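Local coordinates for mandelate racemase/muconate lactonizing protein (Paenibacillus sp., PDB 3V5F) that probably catalyses a magnesium-dependent acid-base reaction on a carboxylate substrate, as a member of the enolase superfamily related to mandelate racemase and muconate lactonizing enzyme, at residues M205-N210 with W231-F236; V227-L232 with Q255-A260. The protein carries 1 engineered substitution. All coordinates share one frame; numbering follows the deposited sequence. Where two conformers were deposited one is given.

Interaction 1: residues M205-N210 with W231-F236; sequences MIDANN and WLEAAF. Engineered in segment 231-236: Ala234 (natural residue Glu). With MG (magnesium ion), chain B.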
loop_
_atom_site.group_PDB
_atom_site.type_symbol
_atom_site.label_atom_id
_atom_site.label_comp_id
_atom_site.label_asym_id
_atom_site.label_seq_id
_atom_site.Cartn_x
_atom_site.Cartn_y
_atom_site.Cartn_z
ATOM N N MET A 205 0.180 -9.517 -11.752
ATOM C CA MET A 205 0.231 -8.115 -12.107
ATOM C C MET A 205 1.624 -7.810 -12.681
ATOM O O MET A 205 2.611 -8.433 -12.296
ATOM C CB MET A 205 -0.034 -7.255 -10.865
ATOM C CG MET A 205 -1.478 -7.295 -10.342
ATOM S SD MET A 205 -2.088 -8.884 -9.700
ATOM C CE MET A 205 -1.322 -8.966 -8.095
ATOM N N ILE A 206 1.714 -6.874 -13.617
ATOM C CA ILE A 206 3.027 -6.432 -14.064
ATOM C C ILE A 206 3.137 -4.930 -13.903
ATOM O O ILE A 206 2.181 -4.200 -14.143
ATOM C CB ILE A 206 3.379 -6.911 -15.481
ATOM C CG1 ILE A 206 2.372 -6.394 -16.514
ATOM C CG2 ILE A 206 3.479 -8.427 -15.514
ATOM C CD1 ILE A 206 2.687 -6.876 -17.922
ATOM N N ASP A 207 4.298 -4.482 -13.452
ATOM C CA ASP A 207 4.521 -3.078 -13.180
ATOM C C ASP A 207 5.816 -2.665 -13.885
ATOM O O ASP A 207 6.882 -3.175 -13.561
ATOM C CB ASP A 207 4.627 -2.899 -11.672
ATOM C CG ASP A 207 5.036 -1.496 -11.261
ATOM O OD1 ASP A 207 5.091 -0.557 -12.094
ATOM O OD2 ASP A 207 5.320 -1.339 -10.067
ATOM N N ALA A 208 5.713 -1.766 -14.864
ATOM C CA ALA A 208 6.867 -1.399 -15.703
ATOM C C ALA A 208 7.584 -0.148 -15.210
ATOM O O ALA A 208 8.593 0.261 -15.784
ATOM C CB ALA A 208 6.420 -1.201 -17.160
ATOM N N ASN A 209 7.070 0.456 -14.145
ATOM C CA ASN A 209 7.569 1.744 -13.687
ATOM C C ASN A 209 7.854 2.699 -14.851
ATOM O O ASN A 209 8.913 3.315 -14.902
ATOM C CB ASN A 209 8.818 1.577 -12.823
ATOM C CG ASN A 209 8.495 0.994 -11.450
ATOM O OD1 ASN A 209 8.593 -0.211 -11.233
ATOM N ND2 ASN A 209 8.100 1.848 -10.532
ATOM N N ASN A 210 6.913 2.773 -15.786
ATOM C CA ASN A 210 6.965 3.733 -16.899
ATOM C C ASN A 210 8.049 3.489 -17.940
ATOM O O ASN A 210 8.267 4.327 -18.825
ATOM C CB ASN A 210 7.029 5.167 -16.359
ATOM C CG ASN A 210 5.769 5.549 -15.610
ATOM O OD1 ASN A 210 4.696 4.995 -15.869
ATOM N ND2 ASN A 210 5.886 6.495 -14.679
ATOM N N TRP A 231 -3.650 -7.227 -13.978
ATOM C CA TRP A 231 -3.515 -5.821 -14.350
ATOM C C TRP A 231 -2.118 -5.432 -14.797
ATOM O O TRP A 231 -1.125 -6.132 -14.537
ATOM C CB TRP A 231 -4.063 -4.858 -13.275
ATOM C CG TRP A 231 -3.167 -4.460 -12.100
ATOM C CD1 TRP A 231 -1.834 -4.128 -12.129
ATOM C CD2 TRP A 231 -3.587 -4.295 -10.731
ATOM N NE1 TRP A 231 -1.399 -3.793 -10.855
ATOM C CE2 TRP A 231 -2.458 -3.880 -9.988
ATOM C CE3 TRP A 231 -4.811 -4.469 -10.061
ATOM C CZ2 TRP A 231 -2.513 -3.652 -8.608
ATOM C CZ3 TRP A 231 -4.867 -4.223 -8.693
ATOM C CH2 TRP A 231 -3.722 -3.824 -7.982
ATOM N N LEU A 232 -2.082 -4.309 -15.507
ATOM C CA LEU A 232 -0.866 -3.710 -16.020
ATOM C C LEU A 232 -0.755 -2.342 -15.363
ATOM O O LEU A 232 -1.658 -1.509 -15.446
ATOM C CB LEU A 232 -0.990 -3.538 -17.526
ATOM C CG LEU A 232 -0.012 -2.591 -18.202
ATOM C CD1 LEU A 232 1.426 -3.092 -18.076
ATOM C CD2 LEU A 232 -0.427 -2.449 -19.652
ATOM N N GLU A 233 0.363 -2.116 -14.704
ATOM C CA GLU A 233 0.540 -0.942 -13.886
ATOM C C GLU A 233 1.704 -0.131 -14.438
ATOM O O GLU A 233 2.754 -0.690 -14.764
ATOM C CB GLU A 233 0.826 -1.414 -12.470
ATOM C CG GLU A 233 1.407 -0.413 -11.541
ATOM C CD GLU A 233 1.465 -0.965 -10.120
ATOM O OE1 GLU A 233 0.746 -1.955 -9.798
ATOM O OE2 GLU A 233 2.229 -0.400 -9.322
ATOM N N ALA A 234 1.507 1.178 -14.585
ATOM C CA ALA A 234 2.610 2.069 -14.961
ATOM C C ALA A 234 3.354 1.592 -16.203
ATOM O O ALA A 234 4.583 1.532 -16.211
ATOM C CB ALA A 234 3.590 2.211 -13.797
ATOM N N ALA A 235 2.617 1.226 -17.241
ATOM C CA ALA A 235 3.254 0.851 -18.500
ATOM C C ALA A 235 4.117 2.022 -18.988
ATOM O O ALA A 235 5.257 1.839 -19.412
ATOM C CB ALA A 235 2.205 0.504 -19.529
ATOM N N PHE A 236 3.551 3.222 -18.891
ATOM C CA PHE A 236 4.188 4.468 -19.320
ATOM C C PHE A 236 3.469 5.570 -18.567
ATOM O O PHE A 236 2.352 5.361 -18.066
ATOM C CB PHE A 236 4.053 4.674 -20.838
ATOM C CG PHE A 236 2.709 4.285 -21.382
ATOM C CD1 PHE A 236 2.551 3.112 -22.096
ATOM C CD2 PHE A 236 1.594 5.078 -21.156
ATOM C CE1 PHE A 236 1.312 2.741 -22.584
ATOM C CE2 PHE A 236 0.353 4.716 -21.645
ATOM C CZ PHE A 236 0.209 3.548 -22.354
HETATM MG MG MG B . 4.358 0.440 -9.020
HETATM O O HOH W 1 4.834 1.736 -10.814
HETATM O O HOH W 2 6.221 1.499 -7.843
HETATM O O HOH W 3 3.920 -0.663 -6.977
#
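Asp207 and Glu233 hold a magnesium ion at the C-terminal ends of two neighbouring strands of a TIM-type barrel. Asp207 OD2 and Glu233 OE2 each lie 2.3 Å from the metal, their carboxylates stacked with planes 26° apart. The two oxygens are 3.3 Å apart, a spacing explained by the shared cation, and three waters with Glu263 complete six ligands. The parallel pairing of Asp207 with Glu233 puts both acids on one face of the sheet, and CG anti to the backbone N (Asp207 chi1 173°) turns the carboxylates toward the metal. Second-shell bonds orient them: Trp231 NE1 donates to the anti lone pair of Glu233 OE1, an oxygen also met by Lys168 and Gln283, while Lys170 reaches Asp207 OD2. Asn209 N meets Asp207 OD1 at 3.0 Å from above the carboxylate plane, closing an Asx turn. In one of two modelled conformers, Met205 CG sits over the five-membered ring of Trp231, 3.4 Å from its centroid and 5° off the normal, a CH-pi contact. The backbone ladder runs from Ile206 N to Trp231 O, from Glu233 N to Ile206 O at 2.8 Å, and from Ala208 N to Glu233 O. Past the strands, Asn210 N donates to the carbonyl O of the engineered Ala234 at 2.7 Å, joining the two loops. Acidic ligands ending successive barrel strands are the hallmark of the enolase-superfamily metal site.

Interaction 2: residues V227-L232 with Q255-A260; sequences VNLYWL and QNVLIA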
loop_
_atom_site.group_PDB
_atom_site.type_symbol
_atom_site.label_atom_id
_atom_site.label_comp_id
_atom_site.label_asym_id
_atom_site.label_seq_id
_atom_site.Cartn_x
_atom_site.Cartn_y
_atom_site.Cartn_z
ATOM N N VAL A 227 -0.761 -15.905 -20.070
ATOM C CA VAL A 227 -0.629 -15.723 -18.630
ATOM C C VAL A 227 -1.905 -15.109 -18.063
ATOM O O VAL A 227 -2.594 -14.353 -18.745
ATOM C CB VAL A 227 0.600 -14.872 -18.273
ATOM C CG1 VAL A 227 0.612 -14.538 -16.782
ATOM C CG2 VAL A 227 1.878 -15.606 -18.651
ATOM N N ASN A 228 -2.229 -15.451 -16.818
ATOM C CA ASN A 228 -3.411 -14.907 -16.162
ATOM C C ASN A 228 -3.105 -13.493 -15.657
ATOM O O ASN A 228 -3.064 -13.250 -14.447
ATOM C CB ASN A 228 -3.868 -15.835 -15.014
ATOM C CG ASN A 228 -5.142 -15.348 -14.325
ATOM O OD1 ASN A 228 -6.041 -14.807 -14.965
ATOM N ND2 ASN A 228 -5.211 -15.526 -13.004
ATOM N N LEU A 229 -2.878 -12.570 -16.598
ATOM C CA LEU A 229 -2.567 -11.173 -16.272
ATOM C C LEU A 229 -3.786 -10.443 -15.734
ATOM O O LEU A 229 -4.758 -10.213 -16.454
ATOM C CB LEU A 229 -2.062 -10.430 -17.509
ATOM C CG LEU A 229 -0.622 -10.626 -17.953
ATOM C CD1 LEU A 229 -0.326 -9.716 -19.140
ATOM C CD2 LEU A 229 0.304 -10.313 -16.801
ATOM N N TYR A 230 -3.722 -10.046 -14.473
ATOM C CA TYR A 230 -4.832 -9.360 -13.848
ATOM C C TYR A 230 -4.807 -7.859 -14.154
ATOM O O TYR A 230 -5.827 -7.272 -14.518
ATOM C CB TYR A 230 -4.809 -9.602 -12.338
ATOM C CG TYR A 230 -6.035 -9.069 -11.649
ATOM C CD1 TYR A 230 -7.282 -9.670 -11.838
ATOM C CD2 TYR A 230 -5.955 -7.971 -10.807
ATOM C CE1 TYR A 230 -8.413 -9.169 -11.213
ATOM C CE2 TYR A 230 -7.073 -7.474 -10.167
ATOM C CZ TYR A 230 -8.301 -8.079 -10.373
ATOM O OH TYR A 230 -9.424 -7.584 -9.743
ATOM N N TRP A 231 -3.650 -7.227 -13.978
ATOM C CA TRP A 231 -3.515 -5.821 -14.350
ATOM C C TRP A 231 -2.118 -5.432 -14.797
ATOM O O TRP A 231 -1.125 -6.132 -14.537
ATOM C CB TRP A 231 -4.063 -4.858 -13.275
ATOM C CG TRP A 231 -3.167 -4.460 -12.100
ATOM C CD1 TRP A 231 -1.834 -4.128 -12.129
ATOM C CD2 TRP A 231 -3.587 -4.295 -10.731
ATOM N NE1 TRP A 231 -1.399 -3.793 -10.855
ATOM C CE2 TRP A 231 -2.458 -3.880 -9.988
ATOM C CE3 TRP A 231 -4.811 -4.469 -10.061
ATOM C CZ2 TRP A 231 -2.513 -3.652 -8.608
ATOM C CZ3 TRP A 231 -4.867 -4.223 -8.693
ATOM C CH2 TRP A 231 -3.722 -3.824 -7.982
ATOM N N LEU A 232 -2.082 -4.309 -15.507
ATOM C CA LEU A 232 -0.866 -3.710 -16.020
ATOM C C LEU A 232 -0.755 -2.342 -15.363
ATOM O O LEU A 232 -1.658 -1.509 -15.446
ATOM C CB LEU A 232 -0.990 -3.538 -17.526
ATOM C CG LEU A 232 -0.012 -2.591 -18.202
ATOM C CD1 LEU A 232 1.426 -3.092 -18.076
ATOM C CD2 LEU A 232 -0.427 -2.449 -19.652
ATOM N N GLN A 255 -8.781 -9.403 -24.642
ATOM C CA GLN A 255 -7.785 -9.601 -23.598
ATOM C C GLN A 255 -8.203 -8.771 -22.402
ATOM O O GLN A 255 -8.277 -7.543 -22.491
ATOM C CB GLN A 255 -6.391 -9.193 -24.085
ATOM C CG GLN A 255 -5.274 -9.454 -23.069
ATOM C CD GLN A 255 -3.890 -9.445 -23.691
ATOM O OE1 GLN A 255 -3.702 -8.964 -24.817
ATOM N NE2 GLN A 255 -2.907 -9.994 -22.968
ATOM N N ASN A 256 -8.490 -9.448 -21.291
ATOM C CA ASN A 256 -9.036 -8.798 -20.096
ATOM C C ASN A 256 -7.962 -8.468 -19.068
ATOM O O ASN A 256 -7.711 -9.238 -18.138
ATOM C CB ASN A 256 -10.110 -9.675 -19.443
ATOM C CG ASN A 256 -11.228 -10.037 -20.401
ATOM O OD1 ASN A 256 -11.453 -11.213 -20.692
ATOM N ND2 ASN A 256 -11.935 -9.026 -20.901
ATOM N N VAL A 257 -7.331 -7.320 -19.248
ATOM C CA VAL A 257 -6.297 -6.853 -18.346
ATOM C C VAL A 257 -6.700 -5.461 -17.898
ATOM O O VAL A 257 -6.968 -4.599 -18.729
ATOM C CB VAL A 257 -4.926 -6.782 -19.061
ATOM C CG1 VAL A 257 -3.868 -6.220 -18.127
ATOM C CG2 VAL A 257 -4.508 -8.165 -19.556
ATOM N N LEU A 258 -6.748 -5.234 -16.591
ATOM C CA LEU A 258 -7.073 -3.913 -16.071
ATOM C C LEU A 258 -5.868 -2.995 -16.212
ATOM O O LEU A 258 -4.725 -3.464 -16.247
ATOM C CB LEU A 258 -7.466 -4.012 -14.598
ATOM C CG LEU A 258 -8.689 -4.871 -14.292
ATOM C CD1 LEU A 258 -8.776 -5.170 -12.787
ATOM C CD2 LEU A 258 -9.941 -4.159 -14.785
ATOM N N ILE A 259 -6.120 -1.691 -16.267
ATOM C CA ILE A 259 -5.045 -0.709 -16.265
ATOM C C ILE A 259 -4.961 -0.056 -14.894
ATOM O O ILE A 259 -5.949 0.491 -14.400
ATOM C CB ILE A 259 -5.299 0.400 -17.306
ATOM C CG1 ILE A 259 -5.371 -0.180 -18.716
ATOM C CG2 ILE A 259 -4.213 1.453 -17.237
ATOM C CD1 ILE A 259 -4.249 -1.109 -19.042
ATOM N N ALA A 260 -3.790 -0.104 -14.271
ATOM C CA ALA A 260 -3.629 0.489 -12.940
ATOM C C ALA A 260 -2.645 1.626 -13.005
ATOM O O ALA A 260 -1.627 1.523 -13.684
ATOM C CB ALA A 260 -3.141 -0.550 -11.939
HETATM O O HOH W 4 -3.247 -12.027 -20.848
HETATM O O HOH W 5 -7.722 -11.085 -16.336
HETATM O O HOH W 6 -8.173 -8.466 -15.254
#
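Trp231 presents a face of its indole to Ala260, whose CB stands 3.7 Å from the centroid of the five-membered ring and only 4° off the normal, a CH-pi contact made by a methyl placed almost squarely over that ring. Tyr230 and Leu258 run side by side in the same direction. Leu258 CD1 lies over the phenol face, 4.2 Å from the ring centroid and 27° off its normal, and Tyr230 OH goes on to bond Glu333. With CG anti to the backbone N (chi1 -172°), the tyrosine ring extends alongside the leucine. Leu232 CD2 and Ile259 CD1, likewise pointing the same way, touch at 4.1 Å, while the two methyls of Val257 divide their contacts: CG1 meets Leu232 CB and CG2 meets Leu229 CB at 3.9 Å. Parallel-strand bonds fix this register: Leu258 N to Tyr230 O, Leu232 N to Leu258 O at 2.9 Å, and Ala260 N to Leu232 O. Before the ladder begins, a water links Val227 O to Gln255 NE2. Helix 214-223 packs on Leu229 and Leu232, helix 240-253 on Ile259, and strands 204-207 and 281-282 continue the sheet beyond this pair.

How the interactions relate
Interactions 1 and 2 are successive strand pairings of one barrel sheet, their centres 10 Å apart, and strand 229-233 serves both: it pairs with 204-207 on one edge and with 258-261 on the other. Along the chain the order is strand 204-207, helix 214-223, strand 229-233, helix 240-253, strand 258-261, two consecutive beta-alpha-beta units. The two contacts touch directly: Ile206 CG2 packs 3.9 Å from Leu229 CD2, and Ala234 N probably hydrogen-bonds to Ala260 O. Interaction 1 carries two of the three protein ligands of the metal, Asp207 and Glu233, while interaction 2 sets beside them the strand that leads to the third, Glu263.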